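Local coordinates for extracellular serine protease (PDB 3WQB), which cleaves peptide bonds after paired basic residues (Lys-Lys or Lys-Arg) as a calcium-binding secreted serine protease and is a probable virulence factor acting on host plasma proteins, at residues Asn276-Ala281 and Leu534-Tyr539; Arg371-His376 and Pro410-Gly415. The protein carries 1 engineered substitution. One frame throughout, in Å; residues are numbered along the deposited sequence.

Interaction 1: Asn276-Ala281 and Leu534-Tyr539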
loop_
_atom_site.group_PDB
_atom_site.type_symbol
_atom_site.label_atom_id
_atom_site.label_comp_id
_atom_site.label_asym_id
_atom_site.label_seq_id
_atom_site.Cartn_x
_atom_site.Cartn_y
_atom_site.Cartn_z
ATOM N N ASN A 276 4.668 8.042 -4.385
ATOM C CA ASN A 276 4.602 6.639 -4.798
ATOM C C ASN A 276 3.210 6.117 -5.107
ATOM O O ASN A 276 3.073 4.959 -5.466
ATOM C CB ASN A 276 5.276 5.733 -3.771
ATOM C CG ASN A 276 4.640 5.811 -2.408
ATOM O OD1 ASN A 276 4.206 6.878 -1.968
ATOM N ND2 ASN A 276 4.626 4.687 -1.705
ATOM N N ILE A 277 2.192 6.965 -5.013
ATOM C CA ILE A 277 0.850 6.601 -5.496
ATOM C C ILE A 277 0.928 6.446 -7.012
ATOM O O ILE A 277 1.512 7.290 -7.696
ATOM C CB ILE A 277 -0.202 7.669 -5.116
ATOM C CG1 ILE A 277 -0.281 7.845 -3.593
ATOM C CG2 ILE A 277 -1.582 7.328 -5.696
ATOM C CD1 ILE A 277 -0.618 6.571 -2.797
ATOM N N PHE A 278 0.359 5.363 -7.533
ATOM C CA PHE A 278 0.309 5.156 -8.974
ATOM C C PHE A 278 -1.040 5.575 -9.555
ATOM O O PHE A 278 -1.095 6.236 -10.599
ATOM C CB PHE A 278 0.626 3.696 -9.326
ATOM C CG PHE A 278 0.941 3.482 -10.782
ATOM C CD1 PHE A 278 2.214 3.747 -11.260
ATOM C CD2 PHE A 278 -0.038 3.048 -11.676
ATOM C CE1 PHE A 278 2.518 3.574 -12.608
ATOM C CE2 PHE A 278 0.264 2.866 -13.033
ATOM C CZ PHE A 278 1.539 3.146 -13.490
ATOM N N LEU A 279 -2.124 5.209 -8.868
ATOM C CA LEU A 279 -3.483 5.498 -9.314
ATOM C C LEU A 279 -4.385 5.769 -8.116
ATOM O O LEU A 279 -4.109 5.320 -6.986
ATOM C CB LEU A 279 -4.062 4.311 -10.103
ATOM C CG LEU A 279 -3.461 3.963 -11.456
ATOM C CD1 LEU A 279 -3.828 2.551 -11.814
ATOM C CD2 LEU A 279 -3.926 4.954 -12.519
ATOM N N SER A 280 -5.475 6.477 -8.394
ATOM C CA SER A 280 -6.613 6.601 -7.497
ATOM C C SER A 280 -7.692 5.608 -7.921
ATOM O O SER A 280 -7.955 5.426 -9.116
ATOM C CB SER A 280 -7.170 8.022 -7.598
ATOM O OG SER A 280 -8.333 8.216 -6.798
ATOM N N ALA A 281 -8.318 4.956 -6.949
ATOM C CA ALA A 281 -9.465 4.118 -7.236
ATOM C C ALA A 281 -10.508 4.283 -6.152
ATOM O O ALA A 281 -10.250 4.889 -5.120
ATOM C CB ALA A 281 -9.030 2.650 -7.428
ATOM N N LEU A 534 9.851 6.073 -3.141
ATOM C CA LEU A 534 9.695 5.936 -4.585
ATOM C C LEU A 534 8.903 7.119 -5.134
ATOM O O LEU A 534 8.014 7.645 -4.460
ATOM C CB LEU A 534 9.014 4.603 -4.920
ATOM C CG LEU A 534 8.765 4.335 -6.409
ATOM C CD1 LEU A 534 8.985 2.881 -6.743
ATOM C CD2 LEU A 534 7.368 4.772 -6.862
ATOM N N SER A 535 9.236 7.544 -6.349
ATOM C CA SER A 535 8.405 8.506 -7.057
ATOM C C SER A 535 8.014 8.014 -8.437
ATOM O O SER A 535 8.842 7.474 -9.188
ATOM C CB SER A 535 9.093 9.859 -7.186
ATOM O OG SER A 535 8.292 10.720 -7.971
ATOM N N ASN A 536 6.745 8.238 -8.770
ATOM C CA ASN A 536 6.203 7.980 -10.097
ATOM C C ASN A 536 6.165 9.228 -10.981
ATOM O O ASN A 536 5.792 9.154 -12.160
ATOM C CB ASN A 536 4.798 7.396 -9.973
ATOM C CG ASN A 536 4.800 6.000 -9.396
ATOM O OD1 ASN A 536 5.590 5.153 -9.822
ATOM N ND2 ASN A 536 3.900 5.739 -8.442
ATOM N N LYS A 537 6.517 10.379 -10.403
ATOM C CA LYS A 537 6.363 11.667 -11.081
ATOM C C LYS A 537 7.099 11.793 -12.410
ATOM O O LYS A 537 6.697 12.587 -13.269
ATOM C CB LYS A 537 6.785 12.787 -10.126
ATOM C CG LYS A 537 6.850 14.180 -10.723
ATOM C CD LYS A 537 5.470 14.697 -11.133
ATOM C CE LYS A 537 5.554 16.108 -11.699
ATOM N NZ LYS A 537 5.956 17.116 -10.681
ATOM N N PHE A 538 8.169 11.019 -12.570
ATOM C CA PHE A 538 9.085 11.195 -13.695
ATOM C C PHE A 538 8.810 10.247 -14.861
ATOM O O PHE A 538 9.595 10.152 -15.799
ATOM C CB PHE A 538 10.531 11.069 -13.206
ATOM C CG PHE A 538 10.825 11.921 -12.014
ATOM C CD1 PHE A 538 10.987 13.290 -12.148
ATOM C CD2 PHE A 538 10.936 11.353 -10.744
ATOM C CE1 PHE A 538 11.251 14.088 -11.038
ATOM C CE2 PHE A 538 11.201 12.146 -9.623
ATOM C CZ PHE A 538 11.364 13.513 -9.778
ATOM N N TYR A 539 7.674 9.559 -14.806
ATOM C CA TYR A 539 7.318 8.566 -15.807
ATOM C C TYR A 539 7.405 9.127 -17.219
ATOM O O TYR A 539 6.722 10.098 -17.563
ATOM C CB TYR A 539 5.901 8.063 -15.528
ATOM C CG TYR A 539 5.515 6.820 -16.289
ATOM C CD1 TYR A 539 5.666 5.562 -15.713
ATOM C CD2 TYR A 539 5.006 6.897 -17.593
ATOM C CE1 TYR A 539 5.313 4.413 -16.408
ATOM C CE2 TYR A 539 4.649 5.743 -18.298
ATOM C CZ TYR A 539 4.799 4.510 -17.694
ATOM O OH TYR A 539 4.454 3.365 -18.371
#

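Interaction 2: Arg371-His376 and Pro410-Gly415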
loop_
_atom_site.group_PDB
_atom_site.type_symbol
_atom_site.label_atom_id
_atom_site.label_comp_id
_atom_site.label_asym_id
_atom_site.label_seq_id
_atom_site.Cartn_x
_atom_site.Cartn_y
_atom_site.Cartn_z
ATOM N N ARG A 371 -8.015 12.882 -14.837
ATOM C CA ARG A 371 -7.484 13.934 -13.971
ATOM C C ARG A 371 -8.598 14.562 -13.121
ATOM O O ARG A 371 -9.025 15.698 -13.345
ATOM C CB ARG A 371 -6.737 14.977 -14.811
ATOM C CG ARG A 371 -5.836 15.918 -13.997
ATOM C CD ARG A 371 -4.740 16.611 -14.824
ATOM N NE ARG A 371 -5.173 17.030 -16.160
ATOM C CZ ARG A 371 -5.464 18.279 -16.521
ATOM N NH1 ARG A 371 -5.367 19.281 -15.655
ATOM N NH2 ARG A 371 -5.853 18.526 -17.764
ATOM N N VAL A 372 -9.078 13.797 -12.144
ATOM C CA VAL A 372 -10.115 14.272 -11.236
ATOM C C VAL A 372 -9.576 15.386 -10.351
ATOM O O VAL A 372 -8.358 15.497 -10.140
ATOM C CB VAL A 372 -10.639 13.132 -10.345
ATOM C CG1 VAL A 372 -11.485 12.165 -11.157
ATOM C CG2 VAL A 372 -9.482 12.419 -9.640
ATOM N N ASP A 373 -10.473 16.222 -9.829
ATOM C CA ASP A 373 -10.104 17.251 -8.868
ATOM C C ASP A 373 -8.947 18.082 -9.429
ATOM O O ASP A 373 -7.930 18.306 -8.761
ATOM C CB ASP A 373 -9.731 16.603 -7.531
ATOM C CG ASP A 373 -9.667 17.593 -6.382
ATOM O OD1 ASP A 373 -10.154 18.736 -6.513
ATOM O OD2 ASP A 373 -9.120 17.208 -5.330
ATOM N N ALA A 374 -9.136 18.567 -10.652
ATOM C CA ALA A 374 -8.038 19.109 -11.453
ATOM C C ALA A 374 -7.413 20.364 -10.870
ATOM O O ALA A 374 -6.259 20.676 -11.161
ATOM C CB ALA A 374 -8.522 19.390 -12.871
ATOM N N LYS A 375 -8.171 21.084 -10.055
ATOM C CA LYS A 375 -7.724 22.380 -9.568
ATOM C C LYS A 375 -7.255 22.358 -8.117
ATOM O O LYS A 375 -6.946 23.407 -7.563
ATOM C CB LYS A 375 -8.834 23.427 -9.724
ATOM C CG LYS A 375 -9.383 23.603 -11.133
ATOM C CD LYS A 375 -10.774 24.245 -11.081
ATOM C CE LYS A 375 -11.848 23.281 -10.558
ATOM N NZ LYS A 375 -13.176 23.935 -10.431
ATOM N N HIS A 376 -7.210 21.188 -7.478
ATOM C CA HIS A 376 -6.839 21.177 -6.058
ATOM C C HIS A 376 -5.462 21.812 -5.864
ATOM O O HIS A 376 -4.553 21.620 -6.668
ATOM C CB HIS A 376 -6.973 19.786 -5.420
ATOM C CG HIS A 376 -5.864 18.833 -5.750
ATOM N ND1 HIS A 376 -5.814 18.123 -6.932
ATOM C CD2 HIS A 376 -4.781 18.444 -5.034
ATOM C CE1 HIS A 376 -4.737 17.355 -6.940
ATOM N NE2 HIS A 376 -4.097 17.525 -5.796
ATOM N N PRO A 410 0.529 13.623 -6.109
ATOM C CA PRO A 410 0.704 12.648 -5.034
ATOM C C PRO A 410 -0.633 12.172 -4.455
ATOM O O PRO A 410 -0.693 11.097 -3.864
ATOM C CB PRO A 410 1.516 13.419 -3.982
ATOM C CG PRO A 410 1.230 14.853 -4.277
ATOM C CD PRO A 410 1.120 14.931 -5.756
ATOM N N THR A 411 -1.699 12.955 -4.626
ATOM C CA THR A 411 -3.008 12.535 -4.132
ATOM C C THR A 411 -3.632 11.435 -4.999
ATOM O O THR A 411 -4.140 10.439 -4.468
ATOM C CB THR A 411 -3.957 13.740 -3.989
ATOM O OG1 THR A 411 -3.411 14.642 -3.026
ATOM C CG2 THR A 411 -5.336 13.292 -3.537
ATOM N N TYR A 412 -3.608 11.623 -6.315
ATOM C CA TYR A 412 -4.335 10.750 -7.234
ATOM C C TYR A 412 -3.430 9.900 -8.125
ATOM O O TYR A 412 -3.924 9.157 -8.973
ATOM C CB TYR A 412 -5.295 11.594 -8.095
ATOM C CG TYR A 412 -6.247 12.423 -7.275
ATOM C CD1 TYR A 412 -7.308 11.825 -6.601
ATOM C CD2 TYR A 412 -6.076 13.795 -7.155
ATOM C CE1 TYR A 412 -8.173 12.570 -5.833
ATOM C CE2 TYR A 412 -6.936 14.555 -6.386
ATOM C CZ TYR A 412 -7.988 13.929 -5.727
ATOM O OH TYR A 412 -8.862 14.660 -4.958
ATOM N N GLY A 413 -2.113 10.015 -7.944
ATOM C CA GLY A 413 -1.181 9.386 -8.874
ATOM C C GLY A 413 -1.407 9.953 -10.271
ATOM O O GLY A 413 -1.520 11.173 -10.460
ATOM N N PHE A 414 -1.477 9.061 -11.256
ATOM C CA PHE A 414 -1.782 9.456 -12.626
ATOM C C PHE A 414 -3.263 9.777 -12.831
ATOM O O PHE A 414 -3.646 10.318 -13.871
ATOM C CB PHE A 414 -1.282 8.395 -13.614
ATOM C CG PHE A 414 0.210 8.271 -13.617
ATOM C CD1 PHE A 414 0.841 7.186 -13.009
ATOM C CD2 PHE A 414 0.994 9.287 -14.160
ATOM C CE1 PHE A 414 2.232 7.102 -12.977
ATOM C CE2 PHE A 414 2.378 9.217 -14.124
ATOM C CZ PHE A 414 2.998 8.127 -13.535
ATOM N N GLY A 415 -4.080 9.474 -11.824
ATOM C CA GLY A 415 -5.495 9.802 -11.859
ATOM C C GLY A 415 -6.405 8.652 -11.496
ATOM O O GLY A 415 -5.957 7.568 -11.099
HETATM O O HOH W 1 -1.957 16.027 -4.841
#

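Interaction 1: Asn276-Ala281 and Leu534-Tyr539
Leu-534 meets Asn-276 where strand 527-535 of the P-domain ends beside an edge strand, 277-282, of the parallel subtilisin sheet. Its CD2 packs 3.9 Å from Asn-276 CB and equally close to CA of the same residue. The backbones come near without pairing: Leu-534 O is 3.4 Å from Asn-276 N, but the angle is poor. That oxygen is bonded instead by Ser-275 OG. The Asn-276 amide leads away from the contact, to Ser-244 OG through OD1 and to Asn-250 O through ND2.

Ser-535 turns its side chain away from Asn-276. OG accepts a bond from Lys-537 N at 3.0 Å, an ST turn that bends the chain as the strand ends.

Asn-536 carries the polar link. Its CG is anti to the carbonyl carbon (chi1 -69°). ND2 gives a hydrogen bond to Ile-277 O at 2.9 Å, with an N-H...O angle of 156°. The acceptor lies almost in the plane of the amide. Seen from the carbonyl, however, the donor stands above the peptide plane. Asn-276 O is also near, at 3.2 Å from ND2. The same amide sits at the rim of Phe-278, where Asn-536 CG approaches Phe-278 CD1 to 3.9 Å. The amide and ring planes are nearly perpendicular.

A type I turn from Asn-536 to Tyr-539 follows. Tyr-539 comes back toward the catalytic domain, and its OH bonds Asp-363 on helix 358-368.

This is a buried contact between two domains. The backbones are not paired as sheet strands. One buried side-chain N-H reaches the backbone carbonyl of Ile-277, and the packing of leucine and phenylalanine carbons makes up the rest.

Interaction 2: Arg371-His376 and Pro410-Gly415
Tyr-412 packs against Val-372, Asp-373 and His-376 in a contact between two loops. One loop follows helix 358-368, and the other leads toward helix 419-426. Val-372 and Tyr-412 both also touch Leu-261 of strand 255-261, which places the contact beside the parallel subtilisin sheet.

The tyrosine ring is held on several sides. Val-372 CG2 lies over one face, toward the rim, in a CH-pi contact 4.0 Å from the ring centroid. Thr-411 CG2, from the neighbouring residue, covers the centre of the opposite face. At the ring edge, Tyr-412 CE2 points to the face of His-376 and comes 3.6 Å from CE1 of that histidine. This is an offset edge-to-face pair with planes at 83°.

At the ring tip, Tyr-412 OH donates to Asp-373 OD2 over 2.6 Å. The oxygen is met on its anti side, and the carboxylate and ring planes are steeply inclined. Backbone N of Arg-267 is a second partner of the hydroxyl.

His-376 closes a type I turn that starts at Asp-373. CG sits between the backbone N and the carbonyl carbon (chi1 77°), and ND1 of the ring reaches back to Asp-373 O. It donates there at 2.8 Å, nearly straight at 170°. That carbonyl also takes His-376 N. At the other ring nitrogen, NE2 is 2.8 Å from a water that is 2.7 Å from Thr-411 OG1. Both are hydrogen bonds.

Direct bond, aromatic pair and water bridge thus join the loops. The two covered faces and the histidine at the edge restrict the turn of the tyrosine ring, while the carboxylate fixes the direction of its O-H. That donated O-H would favour an ionised Asp-373, and the Arg-267 N-H probably makes the hydroxyl a stronger donor.

How the interactions relate
Both contacts are buried and meet at the edge strand 277-282, which is part of interaction 1, but they join different parts. Interaction 1 joins the subtilisin sheet to the P-domain. Interaction 2 joins two loops and is partly exposed at Asp-373 and His-376, where a water takes part. The first relies on one amide-to-carbonyl bond among apolar carbons; the second has a carboxylate, a hydroxyl and two rings. They meet directly. Phe-278 O is 2.9 Å from Phe-414 N, and Ser-280 N is 3.0 Å from Gly-415 O, both probable hydrogen bonds. Loop 410-415 therefore runs along the strand that the P-domain meets, and Phe-414 also packs against Asn-536.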